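Long-range contact in cytosol aminopeptidase (Coxiella burnetii, PDB 3IJ3), which probably acts as a manganese-dependent metalloaminopeptidase of the M17 family, removing residues from the N-termini of peptides: residues Y95-L108 / D119-F133. Numbering follows the deposited sequence. Where two conformers were deposited one is given.
Sequences YEYSWDFGGLSKVL and DFEDDEYYERALLAF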
ATOM      1  N   TYR A  95     -26.029  38.579  13.063  1.00 25.39           N
ATOM      2  CA  TYR A  95     -25.423  39.749  13.716  1.00 26.96           C
ATOM      3  C   TYR A  95     -24.472  39.416  14.884  1.00 28.50           C
ATOM      4  O   TYR A  95     -23.759  40.300  15.369  1.00 28.45           O
ATOM      5  CB  TYR A  95     -26.491  40.777  14.114  1.00 26.66           C
ATOM      6  CG  TYR A  95     -27.167  41.415  12.911  1.00 29.00           C
ATOM      7  CD1 TYR A  95     -26.528  42.417  12.173  1.00 28.06           C
ATOM      8  CD2 TYR A  95     -28.447  41.026  12.512  1.00 29.41           C
ATOM      9  CE1 TYR A  95     -27.169  43.017  11.046  1.00 28.67           C
ATOM     10  CE2 TYR A  95     -29.076  41.609  11.398  1.00 30.18           C
ATOM     11  CZ  TYR A  95     -28.435  42.595  10.676  1.00 28.29           C
ATOM     12  OH  TYR A  95     -29.074  43.156   9.593  1.00 26.82           O
ATOM     13  N   GLU A  96     -24.446  38.149  15.312  1.00 30.60           N
ATOM     14  CA  GLU A  96     -23.550  37.702  16.396  1.00 31.63           C
ATOM     15  C   GLU A  96     -22.454  36.704  15.951  1.00 32.34           C
ATOM     16  O   GLU A  96     -21.733  36.180  16.794  1.00 34.39           O
ATOM     17  CB  GLU A  96     -24.366  37.070  17.534  1.00 32.06           C
ATOM     18  CG  GLU A  96     -25.320  38.019  18.267  1.00 34.50           C
ATOM     19  CD  GLU A  96     -26.547  38.402  17.450  1.00 39.04           C
ATOM     20  OE1 GLU A  96     -26.930  39.595  17.464  1.00 42.31           O
ATOM     21  OE2 GLU A  96     -27.123  37.518  16.780  1.00 43.98           O
ATOM     22  N   TYR A  97     -22.300  36.456  14.649  1.00 31.99           N
ATOM     23  CA  TYR A  97     -21.297  35.477  14.169  1.00 31.60           C
ATOM     24  C   TYR A  97     -19.830  35.978  14.220  1.00 31.89           C
ATOM     25  O   TYR A  97     -18.922  35.217  14.565  1.00 33.74           O
ATOM     26  CB  TYR A  97     -21.668  34.978  12.777  1.00 31.06           C
ATOM     27  CG  TYR A  97     -20.695  33.989  12.216  1.00 30.91           C
ATOM     28  CD1 TYR A  97     -20.487  32.762  12.843  1.00 31.48           C
ATOM     29  CD2 TYR A  97     -20.012  34.248  11.039  1.00 31.23           C
ATOM     30  CE1 TYR A  97     -19.591  31.845  12.332  1.00 32.55           C
ATOM     31  CE2 TYR A  97     -19.120  33.329  10.515  1.00 31.38           C
ATOM     32  CZ  TYR A  97     -18.919  32.128  11.166  1.00 30.42           C
ATOM     33  OH  TYR A  97     -18.035  31.218  10.652  1.00 34.51           O
ATOM     34  N   SER A  98     -19.606  37.231  13.853  1.00 30.81           N
ATOM     35  CA  SER A  98     -18.266  37.868  13.931  1.00 29.14           C
ATOM     36  C   SER A  98     -17.196  37.509  12.893  1.00 27.57           C
ATOM     37  O   SER A  98     -16.526  38.424  12.394  1.00 24.78           O
ATOM     38  CB  SER A  98     -17.689  37.738  15.355  1.00 30.02           C
ATOM     39  OG  SER A  98     -18.591  38.316  16.296  1.00 32.29           O
ATOM     40  N   TRP A  99     -16.988  36.221  12.582  1.00 25.15           N
ATOM     41  CA  TRP A  99     -15.967  35.852  11.594  1.00 24.81           C
ATOM     42  C   TRP A  99     -16.172  36.448  10.210  1.00 22.52           C
ATOM     43  O   TRP A  99     -15.221  36.489   9.447  1.00 22.63           O
ATOM     44  CB  TRP A  99     -15.777  34.328  11.414  1.00 24.97           C
ATOM     45  CG  TRP A  99     -14.924  33.618  12.417  1.00 28.08           C
ATOM     46  CD1 TRP A  99     -15.310  32.599  13.241  1.00 29.87           C
ATOM     47  CD2 TRP A  99     -13.536  33.854  12.694  1.00 28.01           C
ATOM     48  NE1 TRP A  99     -14.256  32.184  14.010  1.00 30.77           N
ATOM     49  CE2 TRP A  99     -13.154  32.938  13.704  1.00 30.46           C
ATOM     50  CE3 TRP A  99     -12.583  34.760  12.203  1.00 28.85           C
ATOM     51  CZ2 TRP A  99     -11.859  32.886  14.225  1.00 29.14           C
ATOM     52  CZ3 TRP A  99     -11.282  34.709  12.725  1.00 27.33           C
ATOM     53  CH2 TRP A  99     -10.939  33.772  13.728  1.00 30.09           C
ATOM     54  N   ASP A 100     -17.379  36.896   9.842  1.00 21.57           N
ATOM     55  CA  ASP A 100     -17.523  37.503   8.503  1.00 20.14           C
ATOM     56  C   ASP A 100     -16.601  38.723   8.394  1.00 17.69           C
ATOM     57  O   ASP A 100     -16.076  39.037   7.304  1.00 16.91           O
ATOM     58  CB  ASP A 100     -18.965  37.913   8.201  1.00 21.24           C
ATOM     59  CG  ASP A 100     -19.919  36.720   8.109  1.00 23.76           C
ATOM     60  OD1 ASP A 100     -19.626  35.791   7.325  1.00 26.75           O
ATOM     61  OD2 ASP A 100     -20.976  36.747   8.780  1.00 20.91           O
ATOM     62  N   PHE A 101     -16.401  39.413   9.530  1.00 14.57           N
ATOM     63  CA  PHE A 101     -15.499  40.571   9.574  1.00 14.22           C
ATOM     64  C   PHE A 101     -14.054  40.170   9.283  1.00 13.93           C
ATOM     65  O   PHE A 101     -13.256  40.974   8.823  1.00 11.94           O
ATOM     66  CB  PHE A 101     -15.591  41.311  10.915  1.00 14.22           C
ATOM     67  CG  PHE A 101     -16.884  42.042  11.105  1.00 13.72           C
ATOM     68  CD1 PHE A 101     -16.990  43.387  10.743  1.00 14.79           C
ATOM     69  CD2 PHE A 101     -17.995  41.395  11.611  1.00 16.27           C
ATOM     70  CE1 PHE A 101     -18.172  44.051  10.881  1.00 15.77           C
ATOM     71  CE2 PHE A 101     -19.191  42.064  11.753  1.00 17.17           C
ATOM     72  CZ  PHE A 101     -19.278  43.396  11.397  1.00 14.78           C
ATOM     73  N   GLY A 102     -13.714  38.911   9.545  1.00 14.39           N
ATOM     74  CA  GLY A 102     -12.360  38.431   9.254  1.00 14.58           C
ATOM     75  C   GLY A 102     -11.986  38.497   7.782  1.00 14.77           C
ATOM     76  O   GLY A 102     -10.804  38.580   7.432  1.00 15.77           O
ATOM     77  N   GLY A 103     -12.977  38.444   6.891  1.00 13.39           N
ATOM     78  CA  GLY A 103     -12.681  38.499   5.464  1.00 13.71           C
ATOM     79  C   GLY A 103     -12.476  39.888   4.882  1.00 14.51           C
ATOM     80  O   GLY A 103     -12.127  40.011   3.715  1.00 15.48           O
ATOM     81  N   LEU A 104     -12.638  40.933   5.691  1.00 13.35           N
ATOM     82  CA  LEU A 104     -12.593  42.310   5.174  1.00 12.55           C
ATOM     83  C   LEU A 104     -11.296  42.784   4.525  1.00 13.76           C
ATOM     84  O   LEU A 104     -11.334  43.407   3.462  1.00 12.16           O
ATOM     85  CB  LEU A 104     -13.044  43.308   6.243  1.00 12.72           C
ATOM     86  CG  LEU A 104     -14.536  43.325   6.566  1.00 13.54           C
ATOM     87  CD1 LEU A 104     -14.753  44.091   7.859  1.00 12.99           C
ATOM     88  CD2 LEU A 104     -15.346  43.931   5.407  1.00 14.23           C
ATOM     89  N   SER A 105     -10.148  42.488   5.135  0.50 13.83           N
ATOM     90  CA  SER A 105      -8.885  42.945   4.554  0.50 15.50           C
ATOM     91  C   SER A 105      -8.678  42.477   3.123  0.50 16.32           C
ATOM     92  O   SER A 105      -8.087  43.196   2.310  0.50 17.18           O
ATOM     93  CB  SER A 105      -7.690  42.567   5.424  0.50 15.49           C
ATOM     94  OG  SER A 105      -7.645  43.414   6.544  0.50 16.21           O
ATOM     95  N   LYS A 106      -9.177  41.291   2.801  1.00 17.22           N
ATOM     96  CA  LYS A 106      -9.020  40.745   1.438  1.00 19.27           C
ATOM     97  C   LYS A 106      -9.954  41.330   0.366  1.00 19.08           C
ATOM     98  O   LYS A 106      -9.705  41.160  -0.830  1.00 18.39           O
ATOM     99  CB  LYS A 106      -9.154  39.221   1.440  1.00 20.51           C
ATOM    100  CG  LYS A 106      -7.965  38.482   2.041  1.00 24.08           C
ATOM    101  CD  LYS A 106      -8.194  36.975   1.938  1.00 28.99           C
ATOM    102  CE  LYS A 106      -7.043  36.150   2.457  1.00 32.88           C
ATOM    103  NZ  LYS A 106      -5.811  36.285   1.651  1.00 35.73           N
ATOM    104  N   VAL A 107     -11.000  42.034   0.784  1.00 17.98           N
ATOM    105  CA  VAL A 107     -11.973  42.583  -0.156  1.00 17.33           C
ATOM    106  C   VAL A 107     -12.154  44.096  -0.083  1.00 17.54           C
ATOM    107  O   VAL A 107     -12.635  44.706  -1.046  1.00 17.26           O
ATOM    108  CB  VAL A 107     -13.352  41.880  -0.006  1.00 17.61           C
ATOM    109  CG1 VAL A 107     -13.220  40.377  -0.342  1.00 21.18           C
ATOM    110  CG2 VAL A 107     -13.949  42.079   1.400  1.00 14.48           C
ATOM    111  N   LEU A 108     -11.759  44.711   1.025  1.00 17.31           N
ATOM    112  CA  LEU A 108     -11.949  46.155   1.179  1.00 16.64           C
ATOM    113  C   LEU A 108     -11.108  47.014   0.275  1.00 17.27           C
ATOM    114  O   LEU A 108      -9.945  46.719   0.022  1.00 16.23           O
ATOM    115  CB  LEU A 108     -11.677  46.616   2.607  1.00 15.83           C
ATOM    116  CG  LEU A 108     -12.761  46.385   3.646  1.00 17.00           C
ATOM    117  CD1 LEU A 108     -12.236  46.751   5.037  1.00 12.92           C
ATOM    118  CD2 LEU A 108     -14.007  47.198   3.301  1.00 16.69           C
ATOM    119  N   ASP A 119     -24.269  48.874  15.946  1.00 19.84           N
ATOM    120  CA  ASP A 119     -24.618  47.775  15.034  1.00 19.49           C
ATOM    121  C   ASP A 119     -24.516  46.399  15.684  1.00 19.82           C
ATOM    122  O   ASP A 119     -24.846  45.404  15.045  1.00 20.18           O
ATOM    123  CB  ASP A 119     -23.699  47.786  13.795  1.00 20.00           C
ATOM    124  CG  ASP A 119     -23.962  48.943  12.870  1.00 20.54           C
ATOM    125  OD1 ASP A 119     -25.090  49.472  12.866  1.00 25.36           O
ATOM    126  OD2 ASP A 119     -23.040  49.319  12.115  1.00 19.76           O
ATOM    127  N   PHE A 120     -24.056  46.344  16.936  1.00 18.80           N
ATOM    128  CA  PHE A 120     -23.880  45.080  17.666  1.00 19.62           C
ATOM    129  C   PHE A 120     -24.774  44.986  18.895  1.00 21.53           C
ATOM    130  O   PHE A 120     -25.097  45.994  19.511  1.00 20.72           O
ATOM    131  CB  PHE A 120     -22.409  44.928  18.043  1.00 19.13           C
ATOM    132  CG  PHE A 120     -21.501  44.963  16.847  1.00 16.46           C
ATOM    133  CD1 PHE A 120     -21.157  43.790  16.186  1.00 15.20           C
ATOM    134  CD2 PHE A 120     -21.048  46.174  16.338  1.00 15.93           C
ATOM    135  CE1 PHE A 120     -20.354  43.824  15.048  1.00 16.58           C
ATOM    136  CE2 PHE A 120     -20.237  46.218  15.196  1.00 14.59           C
ATOM    137  CZ  PHE A 120     -19.890  45.043  14.555  1.00 16.74           C
ATOM    138  N   GLU A 121     -25.171  43.760  19.228  1.00 23.58           N
ATOM    139  CA  GLU A 121     -26.048  43.478  20.381  1.00 25.70           C
ATOM    140  C   GLU A 121     -25.382  43.821  21.717  1.00 25.05           C
ATOM    141  O   GLU A 121     -26.037  44.292  22.647  1.00 25.45           O
ATOM    142  CB  GLU A 121     -26.417  41.990  20.355  1.00 26.85           C
ATOM    143  CG  GLU A 121     -27.279  41.469  21.536  1.00 32.32           C
ATOM    144  CD  GLU A 121     -27.393  39.935  21.526  1.00 38.58           C
ATOM    145  OE1 GLU A 121     -27.245  39.334  20.436  1.00 43.33           O
ATOM    146  OE2 GLU A 121     -27.620  39.329  22.599  1.00 43.00           O
ATOM    147  N   ASP A 122     -24.060  43.629  21.787  0.60 24.73           N
ATOM    148  CA  ASP A 122     -23.273  43.829  23.018  0.60 25.03           C
ATOM    149  C   ASP A 122     -21.799  44.203  22.695  0.60 25.35           C
ATOM    150  O   ASP A 122     -21.340  43.928  21.586  0.60 25.41           O
ATOM    151  CB  ASP A 122     -23.361  42.510  23.809  0.60 25.01           C
ATOM    152  CG  ASP A 122     -22.721  42.580  25.174  0.60 25.49           C
ATOM    153  OD1 ASP A 122     -23.482  42.652  26.162  0.60 29.05           O
ATOM    154  OD2 ASP A 122     -21.475  42.592  25.269  0.60 27.04           O
ATOM    155  N   ASP A 123     -21.066  44.836  23.633  0.70 25.67           N
ATOM    156  CA  ASP A 123     -19.658  45.192  23.383  0.70 25.36           C
ATOM    157  C   ASP A 123     -18.801  43.971  23.058  0.70 24.75           C
ATOM    158  O   ASP A 123     -17.746  44.093  22.426  0.70 23.74           O
ATOM    159  CB  ASP A 123     -19.048  45.912  24.598  0.70 26.06           C
ATOM    160  CG  ASP A 123     -19.537  47.343  24.751  0.70 27.74           C
ATOM    161  OD1 ASP A 123     -20.315  47.816  23.903  0.70 30.13           O
ATOM    162  OD2 ASP A 123     -19.119  48.003  25.723  0.70 34.07           O
ATOM    163  N   GLU A 124     -19.249  42.798  23.497  1.00 24.05           N
ATOM    164  CA  GLU A 124     -18.494  41.575  23.286  1.00 23.15           C
ATOM    165  C   GLU A 124     -18.441  41.251  21.787  1.00 21.17           C
ATOM    166  O   GLU A 124     -17.385  40.889  21.272  1.00 20.96           O
ATOM    167  CB  GLU A 124     -19.097  40.400  24.056  1.00 24.28           C
ATOM    168  CG  GLU A 124     -18.424  39.053  23.780  1.00 27.86           C
ATOM    169  CD  GLU A 124     -16.953  39.018  24.158  1.00 32.69           C
ATOM    170  OE1 GLU A 124     -16.546  39.759  25.079  1.00 38.35           O
ATOM    171  OE2 GLU A 124     -16.206  38.231  23.541  1.00 34.58           O
ATOM    172  N   TYR A 125     -19.566  41.392  21.091  1.00 19.63           N
ATOM    173  CA  TYR A 125     -19.596  41.095  19.654  1.00 18.93           C
ATOM    174  C   TYR A 125     -18.849  42.161  18.859  1.00 18.50           C
ATOM    175  O   TYR A 125     -18.250  41.866  17.832  1.00 17.38           O
ATOM    176  CB  TYR A 125     -21.021  40.896  19.149  1.00 18.89           C
ATOM    177  CG  TYR A 125     -21.689  39.747  19.843  1.00 20.07           C
ATOM    178  CD1 TYR A 125     -21.287  38.447  19.600  1.00 21.62           C
ATOM    179  CD2 TYR A 125     -22.735  39.956  20.741  1.00 22.87           C
ATOM    180  CE1 TYR A 125     -21.888  37.388  20.234  1.00 25.62           C
ATOM    181  CE2 TYR A 125     -23.341  38.901  21.383  1.00 25.07           C
ATOM    182  CZ  TYR A 125     -22.912  37.616  21.125  1.00 26.43           C
ATOM    183  OH  TYR A 125     -23.519  36.557  21.761  1.00 32.95           O
ATOM    184  N   TYR A 126     -18.902  43.398  19.350  1.00 17.90           N
ATOM    185  CA  TYR A 126     -18.182  44.519  18.748  1.00 17.89           C
ATOM    186  C   TYR A 126     -16.682  44.241  18.830  1.00 16.46           C
ATOM    187  O   TYR A 126     -15.945  44.385  17.841  1.00 16.22           O
ATOM    188  CB  TYR A 126     -18.568  45.783  19.502  1.00 18.52           C
ATOM    189  CG  TYR A 126     -17.940  47.082  19.093  1.00 20.21           C
ATOM    190  CD1 TYR A 126     -18.058  47.563  17.806  1.00 22.10           C
ATOM    191  CD2 TYR A 126     -17.363  47.913  20.051  1.00 26.06           C
ATOM    192  CE1 TYR A 126     -17.528  48.805  17.448  1.00 26.65           C
ATOM    193  CE2 TYR A 126     -16.842  49.149  19.714  1.00 28.60           C
ATOM    194  CZ  TYR A 126     -16.932  49.594  18.414  1.00 28.89           C
ATOM    195  OH  TYR A 126     -16.417  50.822  18.095  1.00 31.80           O
ATOM    196  N   GLU A 127     -16.234  43.803  19.998  1.00 15.85           N
ATOM    197  CA  GLU A 127     -14.820  43.489  20.204  1.00 17.00           C
ATOM    198  C   GLU A 127     -14.374  42.288  19.344  1.00 16.00           C
ATOM    199  O   GLU A 127     -13.270  42.292  18.788  1.00 16.33           O
ATOM    200  CB  GLU A 127     -14.587  43.273  21.694  1.00 18.94           C
ATOM    201  CG  GLU A 127     -13.188  43.030  22.128  1.00 23.00           C
ATOM    202  CD  GLU A 127     -13.100  43.022  23.651  1.00 27.57           C
ATOM    203  OE1 GLU A 127     -13.366  44.081  24.269  1.00 29.26           O
ATOM    204  OE2 GLU A 127     -12.768  41.965  24.211  1.00 29.13           O
ATOM    205  N   ARG A 128     -15.218  41.262  19.229  1.00 14.75           N
ATOM    206  CA  ARG A 128     -14.891  40.111  18.363  1.00 14.59           C
ATOM    207  C   ARG A 128     -14.752  40.519  16.890  1.00 13.55           C
ATOM    208  O   ARG A 128     -13.908  39.988  16.175  1.00 12.98           O
ATOM    209  CB  ARG A 128     -15.951  39.041  18.446  1.00 16.04           C
ATOM    210  CG  ARG A 128     -16.001  38.350  19.737  1.00 20.10           C
ATOM    211  CD  ARG A 128     -17.063  37.278  19.700  1.00 23.73           C
ATOM    212  NE  ARG A 128     -17.274  36.726  21.025  1.00 23.18           N
ATOM    213  CZ  ARG A 128     -18.148  35.776  21.299  1.00 20.86           C
ATOM    214  NH1 ARG A 128     -18.902  35.239  20.335  1.00 19.18           N
ATOM    215  NH2 ARG A 128     -18.253  35.364  22.542  1.00 25.75           N
ATOM    216  N   ALA A 129     -15.608  41.422  16.431  1.00 11.57           N
ATOM    217  CA  ALA A 129     -15.534  41.911  15.069  1.00 11.13           C
ATOM    218  C   ALA A 129     -14.220  42.682  14.869  1.00 11.49           C
ATOM    219  O   ALA A 129     -13.553  42.518  13.858  1.00  9.93           O
ATOM    220  CB  ALA A 129     -16.755  42.798  14.738  1.00 11.29           C
ATOM    221  N   LEU A 130     -13.864  43.542  15.824  1.00 11.44           N
ATOM    222  CA  LEU A 130     -12.608  44.277  15.735  1.00 12.57           C
ATOM    223  C   LEU A 130     -11.408  43.317  15.639  1.00 11.61           C
ATOM    224  O   LEU A 130     -10.489  43.503  14.832  1.00 12.46           O
ATOM    225  CB  LEU A 130     -12.439  45.199  16.956  1.00 11.76           C
ATOM    226  CG  LEU A 130     -13.412  46.374  17.085  1.00 13.27           C
ATOM    227  CD1 LEU A 130     -13.388  46.954  18.514  1.00 16.79           C
ATOM    228  CD2 LEU A 130     -13.121  47.451  16.056  1.00 12.88           C
ATOM    229  N   LEU A 131     -11.406  42.302  16.482  1.00 12.62           N
ATOM    230  CA  LEU A 131     -10.331  41.300  16.480  1.00 11.94           C
ATOM    231  C   LEU A 131     -10.302  40.484  15.169  1.00 12.03           C
ATOM    232  O   LEU A 131      -9.238  40.328  14.557  1.00 12.21           O
ATOM    233  CB  LEU A 131     -10.478  40.367  17.690  1.00 12.62           C
ATOM    234  CG  LEU A 131      -9.457  39.238  17.791  1.00 12.50           C
ATOM    235  CD1 LEU A 131      -8.040  39.808  17.914  1.00 13.31           C
ATOM    236  CD2 LEU A 131      -9.819  38.331  18.975  1.00 14.47           C
ATOM    237  N   ALA A 132     -11.470  40.033  14.708  1.00 11.37           N
ATOM    238  CA  ALA A 132     -11.568  39.254  13.459  1.00 10.45           C
ATOM    239  C   ALA A 132     -10.967  40.022  12.309  1.00 11.52           C
ATOM    240  O   ALA A 132     -10.273  39.438  11.474  1.00 10.84           O
ATOM    241  CB  ALA A 132     -13.028  38.874  13.154  1.00 10.38           C
ATOM    242  N   PHE A 133     -11.228  41.332  12.244  1.00 10.88           N
ATOM    243  CA  PHE A 133     -10.617  42.143  11.195  1.00 11.04           C
ATOM    244  C   PHE A 133      -9.092  41.992  11.202  1.00 12.27           C
ATOM    245  O   PHE A 133      -8.458  41.775  10.144  1.00 12.67           O
ATOM    246  CB  PHE A 133     -10.974  43.625  11.354  1.00 10.56           C
ATOM    247  CG  PHE A 133     -10.310  44.498  10.326  1.00 10.85           C
ATOM    248  CD1 PHE A 133     -10.890  44.664   9.077  1.00 17.80           C
ATOM    249  CD2 PHE A 133      -9.094  45.092  10.575  1.00 14.29           C
ATOM    250  CE1 PHE A 133     -10.262  45.430   8.112  1.00 17.25           C
ATOM    251  CE2 PHE A 133      -8.472  45.860   9.608  1.00 14.61           C
ATOM    252  CZ  PHE A 133      -9.057  46.020   8.386  1.00 16.24           C
TER
HETATM  253  O   HOH W   1     -24.207  41.629  17.791  1.00 29.97           O
HETATM  254  O   HOH W   2     -19.309  35.575  17.728  1.00 29.34           O
HETATM  255  O   HOH W   3      -9.759  41.266   7.704  1.00 14.01           O
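Residues 95-108 run in the same direction as 119-133 and close on helix 123-133 until the CA atoms of Gly-102 and Ala-132 are 4.4 Å apart. There the CA of Gly-102 makes a CA-H...O contact with the O of Ala-132 at 3.2 Å. Ala-132 CB packs against Ser-98 O and the backbone N of Gly-102. Phe-101 lies over the next turn back. Ala-129 CB sits over one face of its ring, 3.7 Å from the centroid, in a CH-pi contact. The CZ of Phe-101 meets the CZ of Phe-120 at 3.6 Å, with the two ring planes 43° apart. Pro-42 of strand 38-43 also touches Phe-101. Phe-133 swings toward 104-108 because its CG is anti to the backbone N (chi1 177°). Leu-104 CB and Leu-108 CD1 meet the edge of its ring. In one conformer, Ser-105 OG lies over a face and is hydrogen-bonded to Ser-137. At the other end, Glu-96 CG is anti to its carbonyl carbon (chi1 -65°), which lays it over the centre of the Tyr-125 ring in a second CH-pi contact. The bend at chi2 then brings Glu-96 OE1 within 3.0 Å of Glu-121 OE1. These like charges are unfavourably close, which may raise the pKa of one carboxylate.

Three waters bridge the segments. Water 1 joins Tyr-95 O to Glu-121 N. Water 2 accepts from Arg-128 NH1 in the guanidinium plane and donates to Glu-96 O, 2.7 Å away. Arg-128 NE also forms a salt bridge with Glu-124. Water 3 links Gly-102 O and Ser-105 N to Phe-133 O. The lithium ligands belong to the catalytic domain, the contact to the N-terminal domain. Its chemistry implies an apolar centre of small and aromatic groups, with polar ties between the segments made through water.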